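Local structure of alpha-actinin-like protein 1 (Schizosaccharomyces pombe, 5BVR) at residues L159-L164 with T222-Y227. The protein binds actin filaments through the paired calponin-homology domains contained in this fragment and helps form the actin ring in cytokinesis. Numbering follows the deposited sequence.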
# COMPACT_ATOMS: atom_id res chain seq x y z
N LEU A 159 1.71 -14.63 12.45
CA LEU A 159 0.51 -14.98 13.22
C LEU A 159 -0.53 -13.87 13.19
O LEU A 159 -1.73 -14.17 13.16
CB LEU A 159 0.83 -15.34 14.66
CG LEU A 159 1.55 -16.67 14.83
CD1 LEU A 159 1.94 -16.87 16.31
CD2 LEU A 159 0.72 -17.84 14.32
N ALA A 160 -0.10 -12.61 13.22
CA ALA A 160 -1.09 -11.53 13.20
C ALA A 160 -1.92 -11.56 11.90
O ALA A 160 -3.14 -11.38 11.94
CB ALA A 160 -0.44 -10.16 13.39
N PHE A 161 -1.27 -11.79 10.76
CA PHE A 161 -1.98 -11.92 9.50
C PHE A 161 -2.95 -13.09 9.57
O PHE A 161 -4.11 -12.96 9.16
CB PHE A 161 -1.05 -12.12 8.30
CG PHE A 161 -0.26 -10.89 7.93
CD1 PHE A 161 -0.89 -9.77 7.44
CD2 PHE A 161 1.12 -10.88 8.02
CE1 PHE A 161 -0.17 -8.63 7.06
CE2 PHE A 161 1.85 -9.74 7.63
CZ PHE A 161 1.19 -8.63 7.17
N CYS A 162 -2.49 -14.23 10.08
CA CYS A 162 -3.37 -15.40 10.19
C CYS A 162 -4.54 -15.15 11.11
O CYS A 162 -5.67 -15.57 10.81
CB CYS A 162 -2.60 -16.64 10.66
SG CYS A 162 -1.45 -17.31 9.42
N ALA A 163 -4.31 -14.45 12.22
CA ALA A 163 -5.37 -14.19 13.20
C ALA A 163 -6.40 -13.25 12.59
O ALA A 163 -7.60 -13.43 12.81
CB ALA A 163 -4.80 -13.59 14.45
N LEU A 164 -5.95 -12.24 11.84
CA LEU A 164 -6.89 -11.32 11.22
C LEU A 164 -7.83 -12.07 10.30
O LEU A 164 -9.03 -11.82 10.30
CB LEU A 164 -6.15 -10.24 10.43
CG LEU A 164 -5.60 -9.05 11.21
CD1 LEU A 164 -4.82 -8.14 10.26
CD2 LEU A 164 -6.69 -8.26 11.89
N THR A 222 0.94 -0.36 4.10
CA THR A 222 0.24 -0.36 2.82
C THR A 222 -0.55 -1.65 2.64
O THR A 222 -1.71 -1.62 2.18
CB THR A 222 1.22 -0.17 1.64
OG1 THR A 222 1.92 1.06 1.82
CG2 THR A 222 0.50 -0.12 0.29
N TYR A 223 0.07 -2.79 2.95
CA TYR A 223 -0.54 -4.09 2.78
C TYR A 223 -1.67 -4.32 3.83
O TYR A 223 -2.78 -4.74 3.48
CB TYR A 223 0.53 -5.20 2.83
CG TYR A 223 -0.04 -6.59 2.66
CD1 TYR A 223 -0.74 -6.96 1.53
CD2 TYR A 223 0.16 -7.54 3.63
CE1 TYR A 223 -1.27 -8.25 1.40
CE2 TYR A 223 -0.36 -8.83 3.50
CZ TYR A 223 -1.06 -9.18 2.39
OH TYR A 223 -1.59 -10.44 2.27
N VAL A 224 -1.40 -4.01 5.09
CA VAL A 224 -2.38 -4.21 6.15
C VAL A 224 -3.62 -3.34 5.87
O VAL A 224 -4.75 -3.76 6.15
CB VAL A 224 -1.78 -3.90 7.51
CG1 VAL A 224 -2.87 -3.84 8.59
CG2 VAL A 224 -0.74 -4.95 7.87
N ALA A 225 -3.44 -2.14 5.32
CA ALA A 225 -4.60 -1.30 4.97
C ALA A 225 -5.55 -2.03 4.01
O ALA A 225 -6.78 -1.78 4.04
CB ALA A 225 -4.14 0.02 4.33
N GLU A 226 -5.03 -2.91 3.17
CA GLU A 226 -5.89 -3.69 2.26
C GLU A 226 -6.83 -4.59 3.05
O GLU A 226 -7.98 -4.80 2.65
CB GLU A 226 -5.11 -4.56 1.26
CG GLU A 226 -4.22 -3.77 0.29
CD GLU A 226 -4.96 -3.11 -0.85
OE1 GLU A 226 -6.15 -3.41 -1.04
OE2 GLU A 226 -4.33 -2.29 -1.55
N TYR A 227 -6.35 -5.14 4.16
CA TYR A 227 -7.19 -5.95 5.03
C TYR A 227 -8.32 -5.12 5.63
O TYR A 227 -9.48 -5.53 5.61
CB TYR A 227 -6.38 -6.58 6.17
CG TYR A 227 -5.49 -7.75 5.75
CD1 TYR A 227 -4.44 -7.56 4.87
CD2 TYR A 227 -5.69 -9.01 6.26
CE1 TYR A 227 -3.64 -8.63 4.48
CE2 TYR A 227 -4.90 -10.07 5.89
CZ TYR A 227 -3.87 -9.87 5.01
OH TYR A 227 -3.11 -10.96 4.66
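Phe161 reaches from helix 159-168 to meet Tyr223, Val224 and Tyr227 of helix 217-234; the aromatic cluster of Phe161, Tyr223 and Tyr227, with Val224 beside it, is the tight part of the contact. Phe161 CE1 lies 3.6 Å from Tyr223 CE2 and 3.8 Å from Val224 CG2. Phe161 CD1 sits 3.8 Å from Tyr227 CZ. Both tyrosine rings meet the phenylalanine obliquely, with planes turned by 55° for Tyr223 and 42° for Tyr227. Tyr223 holds CG anti to its backbone N (chi1 180°) and Tyr227 anti to its carbonyl carbon, and these different first torsions let the phenol ends converge from one turn apart: Tyr227 OH donates to Tyr223 OH at 2.9 Å. An alanine in place of Tyr223 would probably leave the Tyr227 hydroxyl without this acceptor and open a gap beside the Phe161 ring. Packing is looser at Leu164, whose CD1 comes no closer than 4.2 Å to Tyr227 CD2. The axes of the two segments approach to 11.9 Å and run nearly parallel, so large side chains span the gap between the two helices within the second calponin-homology domain. Helix 183-198 packs against the cluster, Phe191 meeting Phe161 and Tyr223 edge-to-face, while helix 127-138 touches Leu164 and Val224.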